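Local coordinates for mitogen-activated protein kinase, putative (Map kinase-like protein) (Leishmania major, PDB 3PG1), which probably phosphorylates proteins on serine or threonine at the expense of ATP, as expected of a MAP kinase, at residues 89-94 and 147-152; 139-144 and 313-318; 222-227 and 298-303; 294-299 and 307-312. All blocks are in the same frame, centred on the assembly; numbering follows the deposited sequence. Where two conformers were deposited one is given.

Contact 1 of 4, residues 89-94 and 147-152; sequences PNILGL and LHVLHE
Ile91, in the loop that joins helix 70-85 to strand 96-100 (the αC-β4 loop of the protein kinase fold), packs against Val149 and Leu150 near the C-terminal end of helix 133-152, the αE helix. The contact is wholly apolar and buried: the segments bury 139 Å² between them, about half of it on Ile91. That one side chain meets two consecutive helix residues, through CG1 and CD1. Its CB is directed toward the helix, and the nearest CA atoms across the contact are those of Ile91 and Val149, 8.0 Å apart. With chi1 at -57°, CG1 lies beside the backbone N and carries CD1 out toward Leu150. Ile91 also touches Phe86 and Phe178, the latter at the phenylalanine position of the DFG-type motif, which reads DFN here. Asn90, just before it in the chain, holds the loop in place through ND2, bonded to the Ile173 carbonyl and to His142 ND1, and backbone bonds tie Asn90 and Leu92 to Ile175. Ile91 and Val149 run past each other in opposite directions, their CG1 atoms 4.1 Å apart. Toward Leu150 the approach is oblique: Ile91 CD1 sits over the branch of the leucine, at 3.7 Å from both its CG and its CD2.

Contact 2 of 4, residues 139-144 and 313-318; sequences FMYHIL and QALRHP
Leu315 CD2 is the methyl on which this contact turns, because it meets both Tyr141 and Leu144 of helix 133-152. It approaches the tyrosine ring obliquely, standing 3.7 Å from both CD1 and CE1 of Tyr141, and the two side chains cross at about a right angle. The same CD2 lies 3.8 Å from Leu144 CB, so one methyl touches two residues three apart on the helix. Tyr141 has CG opposite its backbone N (chi1 -173°), which swings the ring nearer to the leucine than the CB direction alone would suggest. A further touch, Leu144 CD1 to Ala314 CB at 4.0 Å, is less certain, since Leu144 was deposited in two conformers. Every residue that touches is buried, and no polar bond links the segments. In the next shell, the hydroxyl of Tyr141 is held by Asp328 OD2 and by the backbone N of Asp325, which fixes the far end of the ring, while Phe320 meets the ring with planes at about 50°. Met217 of helix 214-229 lies against both Leu144 and Ala314, and Leu329 lies against Leu315. This is the packing of the short helix 311-315 (αI), near the end of the kinase domain, on the long αE helix in the helical C-lobe of a protein kinase.

Contact 3 of 4, residues 222-227 and 298-303; sequences CVMAEM and AKMLEF
Two kinds of apolar contact join Met224 and Cys222 of helix 214-229 to Met300 and Leu301 at the end of helix 291-300. The first is sulfur against sulfur: Met224 SD and Met300 SD are 4.1 Å apart, and the two side chains cross at about a right angle. Their shapes differ. Met224 is extended beyond CG, whereas Met300 turns at its last torsion (chi3 85°), which takes its methyl CE off the line of the chain. The second is a methyl against a thiol and the backbone. Leu301 CD2 lies 4.0 Å from Cys222 SG and 3.8 Å from Cys222 N, so one methyl touches both. Leu301 is also where the helix ends: its phi/psi of -101°/44° departs from helical values. Its side chain nevertheless points toward the other helix, and its CA lies 7.6 Å from that of Cys222, the nearest CA pair of the two segments. In kinase terms this joins αF to αH. Around it, Met224 also touches Met140 of helix 133-152, Met300 rests on Met217 and Ala220, and Leu301 packs on Trp218 and Leu233, which places the contact in the core of the C-lobe.

Contact 4 of 4, residues 294-299 and 307-312; sequences LDLIAK and RRISTE
Ile309 and Leu296 cross at about a right angle, their CD1 methyls 4.0 Å apart. A chi1 of -168° sets CG1 of Ile309 anti to the backbone N, sending CD1 to Leu296, and puts CG2 between the backbone N and the carbonyl carbon, where it comes within 3.5 Å of Lys299 O. The aliphatic bases also meet, CB of Ile309 and CB of Lys299 being 4.0 Å apart. Ile309 N donates to Lys299 O at 3.3 Å, nearly straight at 172°, but from above the carbonyl plane (41° out of it). A water donates to that same oxygen and to Arg307 O. Lys299 then leads away, forming a salt bridge one turn back in its own helix with the syn lone pair of Asp295 OD2, 2.7 Å from NZ; that oxygen also binds His317 NE2. Arg308 pairs with Glu203, the salt bridge between the APE glutamate and the αH-αI arginine familiar in protein kinases. The segments thus link the end of helix 291-300 to the lead-in of helix 311-315, with Arg308 resting on Met217 and Trp218 of helix 214-229.

How the contacts relate
Contacts 1, 2 and 3 are buried throughout and purely apolar across their segments, while contact 4, partly buried, adds a backbone hydrogen bond and a bridging water. Contacts 1 and 2 share helix 133-152, one receiving a loop from the N-lobe side and the other the short helix 311-315. That short helix also serves contact 4, whose Thr311 OG1 reaches contact 1 at His148 ND1. Contacts 2 and 3 meet through methionines, Met140 packing on both Met227 and Met300. Helix 291-300 serves contacts 3 and 4, whose centres are about 8 Å apart, and Arg308 NE bonds to Glu302 O between them. Contacts 1 and 3 do not touch.

Contact 1 of 4, residues 89-94 and 147-152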
loop_
_atom_site.group_PDB
_atom_site.type_symbol
_atom_site.label_atom_id
_atom_site.label_comp_id
_atom_site.label_asym_id
_atom_site.label_seq_id
_atom_site.Cartn_x
_atom_site.Cartn_y
_atom_site.Cartn_z
ATOM N N PRO A 89 -2.488 1.165 -14.603
ATOM C CA PRO A 89 -3.176 2.379 -14.112
ATOM C C PRO A 89 -3.514 2.429 -12.621
ATOM O O PRO A 89 -3.690 3.507 -12.092
ATOM C CB PRO A 89 -4.467 2.452 -14.966
ATOM C CG PRO A 89 -4.259 1.551 -16.117
ATOM C CD PRO A 89 -3.245 0.519 -15.702
ATOM N N ASN A 90 -3.672 1.287 -11.966
ATOM C CA ASN A 90 -4.080 1.246 -10.558
ATOM C C ASN A 90 -2.948 1.130 -9.583
ATOM O O ASN A 90 -3.203 1.097 -8.380
ATOM C CB ASN A 90 -5.061 0.111 -10.324
ATOM C CG ASN A 90 -6.363 0.313 -11.035
ATOM O OD1 ASN A 90 -6.831 -0.570 -11.745
ATOM N ND2 ASN A 90 -6.972 1.473 -10.864
ATOM N N ILE A 91 -1.705 1.077 -10.087
ATOM C CA ILE A 91 -0.485 0.943 -9.288
ATOM C C ILE A 91 0.364 2.176 -9.528
ATOM O O ILE A 91 0.710 2.466 -10.683
ATOM C CB ILE A 91 0.286 -0.370 -9.625
ATOM C CG1 ILE A 91 -0.592 -1.677 -9.423
ATOM C CG2 ILE A 91 1.634 -0.443 -8.828
ATOM C CD1 ILE A 91 -1.104 -1.879 -8.039
ATOM N N LEU A 92 0.710 2.907 -8.449
ATOM C CA LEU A 92 1.526 4.135 -8.595
ATOM C C LEU A 92 2.870 3.771 -9.196
ATOM O O LEU A 92 3.528 2.861 -8.725
ATOM C CB LEU A 92 1.677 4.888 -7.251
ATOM C CG LEU A 92 2.360 6.287 -7.330
ATOM C CD1 LEU A 92 1.437 7.302 -7.969
ATOM C CD2 LEU A 92 2.822 6.739 -5.948
ATOM N N GLY A 93 3.208 4.392 -10.304
ATOM C CA GLY A 93 4.466 4.062 -10.968
ATOM C C GLY A 93 5.533 5.120 -10.882
ATOM O O GLY A 93 5.288 6.222 -10.375
ATOM N N LEU A 94 6.734 4.769 -11.359
ATOM C CA LEU A 94 7.834 5.722 -11.450
ATOM C C LEU A 94 7.567 6.569 -12.690
ATOM O O LEU A 94 7.363 6.010 -13.775
ATOM C CB LEU A 94 9.190 5.006 -11.625
ATOM C CG LEU A 94 10.042 4.735 -10.401
ATOM C CD1 LEU A 94 11.315 4.022 -10.805
ATOM C CD2 LEU A 94 10.397 6.013 -9.659
ATOM N N LEU A 147 -4.864 -4.548 -6.271
ATOM C CA LEU A 147 -4.398 -5.704 -5.467
ATOM C C LEU A 147 -4.193 -6.938 -6.339
ATOM O O LEU A 147 -3.168 -7.603 -6.219
ATOM C CB LEU A 147 -5.401 -6.014 -4.377
ATOM C CG LEU A 147 -5.534 -5.014 -3.225
ATOM C CD1 LEU A 147 -6.620 -5.506 -2.246
ATOM C CD2 LEU A 147 -4.193 -4.808 -2.524
ATOM N N HIS A 148 -5.131 -7.204 -7.282
ATOM C CA HIS A 148 -5.023 -8.356 -8.184
ATOM C C HIS A 148 -3.677 -8.275 -8.948
ATOM O O HIS A 148 -2.999 -9.271 -9.065
ATOM C CB HIS A 148 -6.194 -8.368 -9.210
ATOM C CG HIS A 148 -6.191 -9.619 -10.069
ATOM N ND1 HIS A 148 -6.528 -10.861 -9.537
ATOM C CD2 HIS A 148 -5.955 -9.760 -11.402
ATOM C CE1 HIS A 148 -6.381 -11.732 -10.538
ATOM N NE2 HIS A 148 -6.102 -11.102 -11.686
ATOM N N VAL A 149 -3.325 -7.092 -9.470
ATOM C CA VAL A 149 -2.098 -6.867 -10.239
ATOM C C VAL A 149 -0.871 -7.144 -9.334
ATOM O O VAL A 149 0.049 -7.862 -9.743
ATOM C CB VAL A 149 -2.076 -5.447 -10.915
ATOM C CG1 VAL A 149 -0.729 -5.189 -11.624
ATOM C CG2 VAL A 149 -3.229 -5.329 -11.917
ATOM N N LEU A 150 -0.874 -6.608 -8.120
ATOM C CA LEU A 150 0.233 -6.877 -7.210
ATOM C C LEU A 150 0.333 -8.399 -6.939
ATOM O O LEU A 150 1.382 -8.993 -7.158
ATOM C CB LEU A 150 0.008 -6.141 -5.866
ATOM C CG LEU A 150 0.062 -4.604 -5.875
ATOM C CD1 LEU A 150 -0.282 -4.066 -4.465
ATOM C CD2 LEU A 150 1.425 -4.072 -6.363
ATOM N N HIS A 151 -0.794 -9.031 -6.597
ATOM C CA HIS A 151 -0.851 -10.469 -6.240
ATOM C C HIS A 151 -0.436 -11.365 -7.389
ATOM O O HIS A 151 0.272 -12.360 -7.146
ATOM C CB HIS A 151 -2.244 -10.842 -5.730
ATOM C CG HIS A 151 -2.624 -10.167 -4.437
ATOM N ND1 HIS A 151 -3.912 -10.262 -3.931
ATOM C CD2 HIS A 151 -1.879 -9.375 -3.615
ATOM C CE1 HIS A 151 -3.913 -9.524 -2.823
ATOM N NE2 HIS A 151 -2.721 -8.930 -2.629
ATOM N N GLU A 152 -0.782 -10.969 -8.637
ATOM C CA GLU A 152 -0.394 -11.754 -9.827
ATOM C C GLU A 152 1.137 -11.738 -10.014
ATOM O O GLU A 152 1.693 -12.695 -10.555
ATOM C CB GLU A 152 -1.159 -11.302 -11.098
ATOM C CG GLU A 152 -2.651 -11.650 -11.062
ATOM C CD GLU A 152 -2.916 -13.140 -11.026
ATOM O OE1 GLU A 152 -2.529 -13.800 -12.008
ATOM O OE2 GLU A 152 -3.319 -13.675 -9.970
#

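Contact 2 of 4, residues 139-144 and 313-318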
loop_
_atom_site.group_PDB
_atom_site.type_symbol
_atom_site.label_atom_id
_atom_site.label_comp_id
_atom_site.label_asym_id
_atom_site.label_seq_id
_atom_site.Cartn_x
_atom_site.Cartn_y
_atom_site.Cartn_z
ATOM N N PHE A 139 -14.793 2.641 -6.841
ATOM C CA PHE A 139 -13.541 2.669 -6.070
ATOM C C PHE A 139 -13.079 1.273 -5.716
ATOM O O PHE A 139 -11.901 0.954 -5.882
ATOM C CB PHE A 139 -13.701 3.498 -4.747
ATOM C CG PHE A 139 -13.889 4.999 -4.878
ATOM C CD1 PHE A 139 -13.387 5.694 -5.973
ATOM C CD2 PHE A 139 -14.592 5.715 -3.916
ATOM C CE1 PHE A 139 -13.588 7.080 -6.099
ATOM C CE2 PHE A 139 -14.787 7.098 -4.044
ATOM C CZ PHE A 139 -14.277 7.771 -5.125
ATOM N N MET A 140 -13.998 0.434 -5.187
ATOM C CA MET A 140 -13.681 -0.950 -4.792
ATOM C C MET A 140 -13.209 -1.774 -5.991
ATOM O O MET A 140 -12.278 -2.568 -5.848
ATOM C CB MET A 140 -14.897 -1.646 -4.128
ATOM C CG MET A 140 -15.146 -1.173 -2.669
ATOM S SD MET A 140 -13.620 -1.193 -1.641
ATOM C CE MET A 140 -13.128 -2.913 -1.736
ATOM N N TYR A 141 -13.834 -1.566 -7.164
ATOM C CA TYR A 141 -13.441 -2.322 -8.362
ATOM C C TYR A 141 -11.944 -2.025 -8.657
ATOM O O TYR A 141 -11.174 -2.945 -8.886
ATOM C CB TYR A 141 -14.370 -1.990 -9.579
ATOM C CG TYR A 141 -14.117 -2.880 -10.792
ATOM C CD1 TYR A 141 -14.367 -4.254 -10.739
ATOM C CD2 TYR A 141 -13.629 -2.353 -11.982
ATOM C CE1 TYR A 141 -14.116 -5.081 -11.843
ATOM C CE2 TYR A 141 -13.426 -3.164 -13.111
ATOM C CZ TYR A 141 -13.639 -4.534 -13.023
ATOM O OH TYR A 141 -13.412 -5.357 -14.117
ATOM N N HIS A 142 -11.561 -0.747 -8.636
ATOM C CA HIS A 142 -10.193 -0.317 -8.926
ATOM C C HIS A 142 -9.205 -0.683 -7.829
ATOM O O HIS A 142 -8.059 -1.062 -8.123
ATOM C CB HIS A 142 -10.175 1.174 -9.283
ATOM C CG HIS A 142 -10.780 1.456 -10.631
ATOM N ND1 HIS A 142 -9.985 1.699 -11.740
ATOM C CD2 HIS A 142 -12.077 1.472 -11.017
ATOM C CE1 HIS A 142 -10.819 1.873 -12.757
ATOM N NE2 HIS A 142 -12.088 1.742 -12.375
ATOM N N ILE A 143 -9.650 -0.603 -6.563
ATOM C CA ILE A 143 -8.813 -1.050 -5.428
ATOM C C ILE A 143 -8.493 -2.532 -5.604
ATOM O O ILE A 143 -7.335 -2.922 -5.435
ATOM C CB ILE A 143 -9.491 -0.795 -4.031
ATOM C CG1 ILE A 143 -9.583 0.723 -3.688
ATOM C CG2 ILE A 143 -8.801 -1.591 -2.885
ATOM C CD1 ILE A 143 -10.699 1.066 -2.630
ATOM N N LEU A 144 -9.513 -3.368 -5.911
ATOM C CA LEU A 144 -9.267 -4.812 -6.045
ATOM C C LEU A 144 -8.444 -5.156 -7.282
ATOM O O LEU A 144 -7.680 -6.107 -7.245
ATOM C CB LEU A 144 -10.570 -5.611 -6.001
ATOM C CG LEU A 144 -11.208 -5.675 -4.600
ATOM C CD1 LEU A 144 -12.658 -6.185 -4.678
ATOM C CD2 LEU A 144 -10.344 -6.567 -3.637
ATOM N N GLN A 313 -12.103 -14.012 -7.355
ATOM C CA GLN A 313 -13.506 -14.320 -7.035
ATOM C C GLN A 313 -14.292 -13.063 -6.542
ATOM O O GLN A 313 -15.495 -12.949 -6.803
ATOM C CB GLN A 313 -13.593 -15.475 -6.015
ATOM C CG GLN A 313 -13.186 -16.862 -6.592
ATOM C CD GLN A 313 -14.370 -17.537 -7.271
ATOM O OE1 GLN A 313 -15.533 -17.274 -6.943
ATOM N NE2 GLN A 313 -14.128 -18.394 -8.269
ATOM N N ALA A 314 -13.603 -12.128 -5.868
ATOM C CA ALA A 314 -14.239 -10.869 -5.387
ATOM C C ALA A 314 -14.563 -10.036 -6.638
ATOM O O ALA A 314 -15.655 -9.526 -6.758
ATOM C CB ALA A 314 -13.257 -10.099 -4.523
ATOM N N LEU A 315 -13.603 -9.909 -7.566
ATOM C CA LEU A 315 -13.812 -9.181 -8.845
ATOM C C LEU A 315 -14.957 -9.784 -9.670
ATOM O O LEU A 315 -15.727 -9.029 -10.274
ATOM C CB LEU A 315 -12.527 -9.087 -9.663
ATOM C CG LEU A 315 -11.483 -8.059 -9.065
ATOM C CD1 LEU A 315 -10.087 -8.338 -9.578
ATOM C CD2 LEU A 315 -11.884 -6.598 -9.382
ATOM N N ARG A 316 -15.144 -11.130 -9.596
ATOM C CA ARG A 316 -16.216 -11.842 -10.310
ATOM C C ARG A 316 -17.538 -11.884 -9.561
ATOM O O ARG A 316 -18.529 -12.412 -10.072
ATOM C CB ARG A 316 -15.775 -13.264 -10.671
ATOM C CG ARG A 316 -14.703 -13.273 -11.780
ATOM C CD ARG A 316 -14.367 -14.691 -12.138
ATOM N NE ARG A 316 -13.475 -14.779 -13.294
ATOM C CZ ARG A 316 -13.876 -14.786 -14.563
ATOM N NH1 ARG A 316 -15.168 -14.655 -14.861
ATOM N NH2 ARG A 316 -13.001 -14.921 -15.538
ATOM N N HIS A 317 -17.568 -11.316 -8.360
ATOM C CA HIS A 317 -18.735 -11.312 -7.522
ATOM C C HIS A 317 -19.820 -10.447 -8.186
ATOM O O HIS A 317 -19.480 -9.431 -8.786
ATOM C CB HIS A 317 -18.368 -10.789 -6.097
ATOM C CG HIS A 317 -19.475 -10.915 -5.080
ATOM N ND1 HIS A 317 -20.571 -10.052 -5.081
ATOM C CD2 HIS A 317 -19.628 -11.807 -4.073
ATOM C CE1 HIS A 317 -21.325 -10.422 -4.058
ATOM N NE2 HIS A 317 -20.790 -11.460 -3.412
ATOM N N PRO A 318 -21.111 -10.850 -8.098
ATOM C CA PRO A 318 -22.188 -10.037 -8.711
ATOM C C PRO A 318 -22.225 -8.562 -8.288
ATOM O O PRO A 318 -22.725 -7.749 -9.049
ATOM C CB PRO A 318 -23.491 -10.751 -8.299
ATOM C CG PRO A 318 -23.078 -12.096 -7.823
ATOM C CD PRO A 318 -21.627 -12.080 -7.452
#

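Contact 3 of 4, residues 222-227 and 298-303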
loop_
_atom_site.group_PDB
_atom_site.type_symbol
_atom_site.label_atom_id
_atom_site.label_comp_id
_atom_site.label_asym_id
_atom_site.label_seq_id
_atom_site.Cartn_x
_atom_site.Cartn_y
_atom_site.Cartn_z
ATOM N N CYS A 222 -12.270 -4.063 5.055
ATOM C CA CYS A 222 -12.331 -3.003 6.076
ATOM C C CYS A 222 -12.554 -1.665 5.379
ATOM O O CYS A 222 -13.375 -0.889 5.823
ATOM C CB CYS A 222 -11.049 -2.976 6.906
ATOM S SG CYS A 222 -10.900 -4.375 8.048
ATOM N N VAL A 223 -11.824 -1.412 4.282
ATOM C CA VAL A 223 -11.960 -0.161 3.513
ATOM C C VAL A 223 -13.369 -0.038 2.930
ATOM O O VAL A 223 -13.994 1.012 3.070
ATOM C CB VAL A 223 -10.849 -0.020 2.437
ATOM C CG1 VAL A 223 -11.154 1.140 1.453
ATOM C CG2 VAL A 223 -9.486 0.186 3.106
ATOM N N MET A 224 -13.895 -1.141 2.369
ATOM C CA MET A 224 -15.245 -1.168 1.778
ATOM C C MET A 224 -16.304 -0.770 2.837
ATOM O O MET A 224 -17.073 0.150 2.596
ATOM C CB MET A 224 -15.549 -2.554 1.207
ATOM C CG MET A 224 -16.857 -2.579 0.450
ATOM S SD MET A 224 -17.026 -4.005 -0.615
ATOM C CE MET A 224 -18.804 -3.845 -1.034
ATOM N N ALA A 225 -16.330 -1.454 3.994
ATOM C CA ALA A 225 -17.278 -1.137 5.101
ATOM C C ALA A 225 -17.131 0.317 5.572
ATOM O O ALA A 225 -18.124 1.014 5.847
ATOM C CB ALA A 225 -17.048 -2.095 6.276
ATOM N N GLU A 226 -15.896 0.807 5.584
ATOM C CA GLU A 226 -15.615 2.160 6.027
ATOM C C GLU A 226 -16.184 3.201 5.071
ATOM O O GLU A 226 -16.596 4.265 5.519
ATOM C CB GLU A 226 -14.115 2.373 6.212
ATOM C CG GLU A 226 -13.779 3.706 6.896
ATOM C CD GLU A 226 -12.321 3.858 7.279
ATOM O OE1 GLU A 226 -11.606 2.836 7.418
ATOM O OE2 GLU A 226 -11.879 5.015 7.401
ATOM N N MET A 227 -16.214 2.906 3.764
ATOM C CA MET A 227 -16.769 3.884 2.823
ATOM C C MET A 227 -18.279 3.985 3.012
ATOM O O MET A 227 -18.843 5.041 2.760
ATOM C CB MET A 227 -16.432 3.498 1.366
ATOM C CG MET A 227 -15.032 3.917 0.954
ATOM S SD MET A 227 -14.711 3.751 -0.820
ATOM C CE MET A 227 -14.506 2.056 -0.909
ATOM N N ALA A 298 -18.911 -9.583 3.771
ATOM C CA ALA A 298 -18.828 -10.745 4.716
ATOM C C ALA A 298 -17.800 -11.784 4.200
ATOM O O ALA A 298 -17.076 -12.382 4.984
ATOM C CB ALA A 298 -20.208 -11.402 4.840
ATOM N N LYS A 299 -17.721 -11.960 2.888
ATOM C CA LYS A 299 -16.726 -12.890 2.293
ATOM C C LYS A 299 -15.303 -12.404 2.349
ATOM O O LYS A 299 -14.386 -13.205 2.464
ATOM C CB LYS A 299 -17.142 -13.269 0.894
ATOM C CG LYS A 299 -18.396 -14.174 0.948
ATOM C CD LYS A 299 -19.104 -14.290 -0.401
ATOM C CE LYS A 299 -20.319 -15.204 -0.190
ATOM N NZ LYS A 299 -21.185 -15.271 -1.418
ATOM N N MET A 300 -15.099 -11.081 2.261
ATOM C CA MET A 300 -13.754 -10.496 2.389
ATOM C C MET A 300 -13.325 -10.547 3.848
ATOM O O MET A 300 -12.135 -10.530 4.123
ATOM C CB MET A 300 -13.752 -9.022 1.946
ATOM C CG MET A 300 -14.154 -8.885 0.457
ATOM S SD MET A 300 -14.495 -7.160 -0.037
ATOM C CE MET A 300 -12.940 -6.652 -0.397
ATOM N N LEU A 301 -14.297 -10.472 4.769
ATOM C CA LEU A 301 -13.946 -10.412 6.202
ATOM C C LEU A 301 -14.108 -11.755 6.889
ATOM O O LEU A 301 -14.628 -11.820 8.011
ATOM C CB LEU A 301 -14.744 -9.287 6.902
ATOM C CG LEU A 301 -14.443 -7.833 6.394
ATOM C CD1 LEU A 301 -15.366 -6.844 7.056
ATOM C CD2 LEU A 301 -12.974 -7.442 6.614
ATOM N N GLU A 302 -13.639 -12.838 6.224
ATOM C CA GLU A 302 -13.606 -14.154 6.858
ATOM C C GLU A 302 -12.412 -14.135 7.786
ATOM O O GLU A 302 -11.321 -13.800 7.345
ATOM C CB GLU A 302 -13.419 -15.308 5.833
ATOM C CG GLU A 302 -14.739 -15.728 5.237
ATOM C CD GLU A 302 -15.656 -16.549 6.127
ATOM O OE1 GLU A 302 -15.233 -17.009 7.212
ATOM O OE2 GLU A 302 -16.802 -16.775 5.689
ATOM N N PHE A 303 -12.614 -14.526 9.042
ATOM C CA PHE A 303 -11.538 -14.533 10.046
ATOM C C PHE A 303 -10.387 -15.427 9.568
ATOM O O PHE A 303 -9.213 -15.057 9.641
ATOM C CB PHE A 303 -12.099 -15.075 11.378
ATOM C CG PHE A 303 -11.149 -14.924 12.542
ATOM C CD1 PHE A 303 -11.234 -13.826 13.392
ATOM C CD2 PHE A 303 -10.140 -15.862 12.767
ATOM C CE1 PHE A 303 -10.352 -13.689 14.479
ATOM C CE2 PHE A 303 -9.237 -15.709 13.839
ATOM C CZ PHE A 303 -9.376 -14.644 14.706
#

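Contact 4 of 4, residues 294-299 and 307-312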
loop_
_atom_site.group_PDB
_atom_site.type_symbol
_atom_site.label_atom_id
_atom_site.label_comp_id
_atom_site.label_asym_id
_atom_site.label_seq_id
_atom_site.Cartn_x
_atom_site.Cartn_y
_atom_site.Cartn_z
ATOM N N LEU A 294 -23.289 -6.437 1.046
ATOM C CA LEU A 294 -23.039 -7.077 2.344
ATOM C C LEU A 294 -22.451 -8.470 2.197
ATOM O O LEU A 294 -21.609 -8.843 2.999
ATOM C CB LEU A 294 -24.309 -7.183 3.195
ATOM C CG LEU A 294 -24.753 -5.922 3.897
ATOM C CD1 LEU A 294 -26.146 -6.133 4.498
ATOM C CD2 LEU A 294 -23.731 -5.496 4.957
ATOM N N ASP A 295 -22.979 -9.240 1.236
ATOM C CA ASP A 295 -22.549 -10.586 0.907
ATOM C C ASP A 295 -21.055 -10.564 0.559
ATOM O O ASP A 295 -20.298 -11.370 1.085
ATOM C CB ASP A 295 -23.373 -11.152 -0.256
ATOM C CG ASP A 295 -22.973 -12.581 -0.561
ATOM O OD1 ASP A 295 -23.323 -13.478 0.244
ATOM O OD2 ASP A 295 -22.187 -12.785 -1.514
ATOM N N LEU A 296 -20.619 -9.603 -0.275
ATOM C CA LEU A 296 -19.194 -9.513 -0.595
ATOM C C LEU A 296 -18.351 -9.094 0.630
ATOM O O LEU A 296 -17.344 -9.735 0.929
ATOM C CB LEU A 296 -18.961 -8.553 -1.780
ATOM C CG LEU A 296 -17.472 -8.244 -2.088
ATOM C CD1 LEU A 296 -16.670 -9.578 -2.427
ATOM C CD2 LEU A 296 -17.373 -7.213 -3.254
ATOM N N ILE A 297 -18.775 -8.062 1.364
ATOM C CA ILE A 297 -18.039 -7.633 2.574
ATOM C C ILE A 297 -17.848 -8.810 3.517
ATOM O O ILE A 297 -16.750 -9.000 4.027
ATOM C CB ILE A 297 -18.788 -6.475 3.311
ATOM C CG1 ILE A 297 -18.725 -5.194 2.495
ATOM C CG2 ILE A 297 -18.216 -6.251 4.749
ATOM C CD1 ILE A 297 -19.751 -4.091 2.975
ATOM N N ALA A 298 -18.911 -9.583 3.771
ATOM C CA ALA A 298 -18.828 -10.745 4.716
ATOM C C ALA A 298 -17.800 -11.784 4.200
ATOM O O ALA A 298 -17.076 -12.382 4.984
ATOM C CB ALA A 298 -20.208 -11.402 4.840
ATOM N N LYS A 299 -17.721 -11.960 2.888
ATOM C CA LYS A 299 -16.726 -12.890 2.293
ATOM C C LYS A 299 -15.303 -12.404 2.349
ATOM O O LYS A 299 -14.386 -13.205 2.464
ATOM C CB LYS A 299 -17.142 -13.269 0.894
ATOM C CG LYS A 299 -18.396 -14.174 0.948
ATOM C CD LYS A 299 -19.104 -14.290 -0.401
ATOM C CE LYS A 299 -20.319 -15.204 -0.190
ATOM N NZ LYS A 299 -21.185 -15.271 -1.418
ATOM N N ARG A 307 -10.627 -19.506 4.100
ATOM C CA ARG A 307 -12.022 -19.386 3.597
ATOM C C ARG A 307 -12.285 -17.998 3.032
ATOM O O ARG A 307 -13.436 -17.713 2.676
ATOM C CB ARG A 307 -13.044 -19.556 4.779
ATOM C CG ARG A 307 -13.116 -20.899 5.417
ATOM C CD ARG A 307 -14.120 -20.962 6.576
ATOM N NE ARG A 307 -13.448 -21.532 7.759
ATOM C CZ ARG A 307 -13.358 -22.830 8.029
ATOM N NH1 ARG A 307 -13.982 -23.720 7.270
ATOM N NH2 ARG A 307 -12.678 -23.246 9.082
ATOM N N ARG A 308 -11.287 -17.117 3.060
ATOM C CA ARG A 308 -11.393 -15.714 2.612
ATOM C C ARG A 308 -11.391 -15.620 1.074
ATOM O O ARG A 308 -10.597 -16.288 0.370
ATOM C CB ARG A 308 -10.311 -14.837 3.265
ATOM C CG ARG A 308 -10.627 -13.306 3.189
ATOM C CD ARG A 308 -9.543 -12.477 3.905
ATOM N NE ARG A 308 -9.401 -12.946 5.307
ATOM C CZ ARG A 308 -8.250 -13.037 5.981
ATOM N NH1 ARG A 308 -7.118 -12.611 5.433
ATOM N NH2 ARG A 308 -8.237 -13.486 7.233
ATOM N N ILE A 309 -12.301 -14.818 0.557
ATOM C CA ILE A 309 -12.500 -14.721 -0.900
ATOM C C ILE A 309 -11.221 -14.187 -1.588
ATOM O O ILE A 309 -10.593 -13.286 -1.068
ATOM C CB ILE A 309 -13.773 -13.902 -1.250
ATOM C CG1 ILE A 309 -14.170 -14.044 -2.761
ATOM C CG2 ILE A 309 -13.590 -12.385 -0.873
ATOM C CD1 ILE A 309 -15.589 -13.416 -3.108
ATOM N N SER A 310 -10.812 -14.793 -2.709
ATOM C CA SER A 310 -9.626 -14.374 -3.447
ATOM C C SER A 310 -9.926 -13.098 -4.255
ATOM O O SER A 310 -11.098 -12.753 -4.430
ATOM C CB SER A 310 -9.171 -15.495 -4.381
ATOM O OG SER A 310 -10.174 -15.716 -5.368
ATOM N N THR A 311 -8.888 -12.375 -4.738
ATOM C CA THR A 311 -9.167 -11.164 -5.558
ATOM C C THR A 311 -9.955 -11.496 -6.792
ATOM O O THR A 311 -10.865 -10.734 -7.157
ATOM C CB THR A 311 -7.908 -10.425 -6.057
ATOM O OG1 THR A 311 -7.116 -11.368 -6.758
ATOM C CG2 THR A 311 -7.143 -9.791 -4.982
ATOM N N GLU A 312 -9.605 -12.611 -7.469
ATOM C CA GLU A 312 -10.351 -12.927 -8.677
ATOM C C GLU A 312 -11.823 -13.213 -8.372
ATOM O O GLU A 312 -12.693 -12.696 -9.059
ATOM C CB GLU A 312 -9.698 -14.064 -9.505
ATOM C CG GLU A 312 -10.592 -14.480 -10.657
ATOM C CD GLU A 312 -10.134 -15.562 -11.622
ATOM O OE1 GLU A 312 -9.264 -16.386 -11.269
ATOM O OE2 GLU A 312 -10.790 -15.675 -12.678
HETATM O O HOH W 1 -15.324 -16.142 1.707
#